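PDB 6BQ6: thermospermine synthase from Medicago truncatula, which probably transfers an aminopropyl group from decarboxylated S-adenosylmethionine to spermidine, making the tetraamine thermospermine and releasing S-methyl-5'-thioadenosine. Local coordinates for residues B[104-109]-B[165-170]. Numbering follows the deposited sequence.
Sequences NVFIMG and KAELEG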
loop_
_atom_site.group_PDB
_atom_site.type_symbol
_atom_site.label_atom_id
_atom_site.label_comp_id
_atom_site.label_asym_id
_atom_site.label_seq_id
_atom_site.Cartn_x
_atom_site.Cartn_y
_atom_site.Cartn_z
ATOM N N ASN B 104 28.567 3.968 36.892
ATOM C CA ASN B 104 27.183 4.210 37.218
ATOM C C ASN B 104 26.536 4.960 36.052
ATOM O O ASN B 104 26.979 6.067 35.715
ATOM C CB ASN B 104 27.099 5.007 38.503
ATOM C CG ASN B 104 27.510 4.181 39.728
ATOM O OD1 ASN B 104 28.687 4.173 40.150
ATOM N ND2 ASN B 104 26.571 3.452 40.276
ATOM N N VAL B 105 25.526 4.332 35.442
ATOM C CA VAL B 105 24.838 4.915 34.296
ATOM C C VAL B 105 23.328 4.967 34.450
ATOM O O VAL B 105 22.705 4.060 34.981
ATOM C CB VAL B 105 25.165 4.158 33.001
ATOM C CG1 VAL B 105 24.711 2.720 33.100
ATOM C CG2 VAL B 105 24.494 4.795 31.798
ATOM N N PHE B 106 22.746 6.048 33.953
ATOM C CA PHE B 106 21.307 6.284 33.981
ATOM C C PHE B 106 20.790 6.324 32.541
ATOM O O PHE B 106 21.360 7.034 31.726
ATOM C CB PHE B 106 21.053 7.635 34.648
ATOM C CG PHE B 106 19.615 7.946 34.893
ATOM C CD1 PHE B 106 18.881 8.606 33.957
ATOM C CD2 PHE B 106 19.038 7.684 36.136
ATOM C CE1 PHE B 106 17.546 8.908 34.170
ATOM C CE2 PHE B 106 17.704 8.019 36.393
ATOM C CZ PHE B 106 16.961 8.646 35.423
ATOM N N ILE B 107 19.773 5.526 32.264
ATOM C CA ILE B 107 19.123 5.539 30.948
ATOM C C ILE B 107 17.811 6.330 31.029
ATOM O O ILE B 107 16.920 5.951 31.803
ATOM C CB ILE B 107 18.778 4.158 30.430
ATOM C CG1 ILE B 107 19.991 3.199 30.460
ATOM C CG2 ILE B 107 18.272 4.310 28.989
ATOM C CD1 ILE B 107 19.610 1.730 30.379
ATOM N N MET B 108 17.658 7.415 30.237
ATOM C CA MET B 108 16.373 8.029 30.036
ATOM C C MET B 108 15.653 7.281 28.949
ATOM O O MET B 108 16.060 7.370 27.777
ATOM C CB MET B 108 16.528 9.509 29.644
ATOM C CG MET B 108 17.518 10.255 30.505
ATOM S SD MET B 108 17.349 12.024 30.216
ATOM C CE MET B 108 17.826 12.196 28.510
ATOM N N GLY B 109 14.627 6.524 29.314
ATOM C CA GLY B 109 13.856 5.700 28.372
ATOM C C GLY B 109 14.434 4.321 28.331
ATOM O O GLY B 109 14.617 3.682 29.340
ATOM N N LYS B 165 13.067 13.453 33.942
ATOM C CA LYS B 165 13.377 14.756 34.550
ATOM C C LYS B 165 13.050 14.746 36.008
ATOM O O LYS B 165 13.846 15.205 36.831
ATOM C CB LYS B 165 12.644 15.942 33.846
ATOM C CG LYS B 165 12.886 17.292 34.498
ATOM C CD LYS B 165 12.138 18.402 33.748
ATOM C CE LYS B 165 11.833 19.614 34.624
ATOM N NZ LYS B 165 12.972 20.550 34.653
ATOM N N ALA B 166 11.869 14.251 36.348
ATOM C CA ALA B 166 11.473 14.131 37.749
ATOM C C ALA B 166 12.402 13.247 38.529
ATOM O O ALA B 166 12.786 13.587 39.662
ATOM C CB ALA B 166 10.056 13.571 37.831
ATOM N N GLU B 167 12.763 12.104 37.935
ATOM C CA GLU B 167 13.668 11.162 38.614
ATOM C C GLU B 167 15.038 11.753 38.906
ATOM O O GLU B 167 15.509 11.696 40.049
ATOM C CB GLU B 167 13.826 9.889 37.800
ATOM C CG GLU B 167 14.552 8.779 38.492
ATOM C CD GLU B 167 13.848 8.247 39.736
ATOM O OE1 GLU B 167 12.625 8.458 39.862
ATOM O OE2 GLU B 167 14.527 7.548 40.543
ATOM N N LEU B 168 15.649 12.383 37.899
ATOM C CA LEU B 168 16.966 13.006 38.083
ATOM C C LEU B 168 16.928 14.156 39.106
ATOM O O LEU B 168 17.818 14.255 39.947
ATOM C CB LEU B 168 17.532 13.516 36.765
ATOM C CG LEU B 168 18.001 12.409 35.793
ATOM C CD1 LEU B 168 18.198 12.955 34.386
ATOM C CD2 LEU B 168 19.278 11.765 36.290
ATOM N N GLU B 169 15.913 15.000 38.999
ATOM C CA GLU B 169 15.802 16.187 39.860
ATOM C C GLU B 169 15.568 15.813 41.292
ATOM O O GLU B 169 16.020 16.531 42.175
ATOM C CB GLU B 169 14.656 17.086 39.420
ATOM C CG GLU B 169 15.033 17.838 38.191
ATOM C CD GLU B 169 14.135 19.011 37.867
ATOM O OE1 GLU B 169 12.911 18.932 38.135
ATOM O OE2 GLU B 169 14.704 19.983 37.292
ATOM N N GLY B 170 14.870 14.705 41.515
ATOM C CA GLY B 170 14.490 14.281 42.858
ATOM C C GLY B 170 15.526 13.567 43.675
ATOM O O GLY B 170 15.277 13.266 44.842
#
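Phe-106 on strand 104-107 faces Leu-168 on helix 164-169, their CA atoms 9.0 Å apart, and two residues on Met-108 lies nearest Lys-165, so side chains alone bridge the backbones. The Phe-106 ring, with CG anti to the backbone N (chi1 -173°), reaches out from the sheet toward the helix. Leu-168 CD2 sits over the middle of one ring face, 3.8 Å from its centroid and 4° off the normal, a CH-pi contact. Leu-168 CG lies 3.9 Å from Phe-106 CE1, while the other methyl, CD1, leans toward Met-108 SD at 4.4 Å. Glu-167 comes to the ring's edge with its aliphatic part: CG is 3.9 Å from Phe-106 CE2. A bend at chi2 (64°) leaves CB and CG against the ring and carries the carboxylate away from its edge, the two planes nearly parallel. Elsewhere, Tyr-175 meets the Phe-106 ring at an angle, and Phe-199 and Leu-204 of helix 197-204 pack on Met-108. Strand 104-107 is central in the parallel part of the Rossmann-like sheet, and the contact seats a helix on one face of it; Met-108 comes close to Ala-164, part of this protein's adenosine site, though no adenosine is bound to this chain. No hydrogen bond or salt bridge spans the two segments: van der Waals and CH-pi packing of carbon and sulfur joins them, while Asn-162 hydrogen-bonds Glu-167 OE1 and Lys-171 salt-bridges OE2 outside the contact.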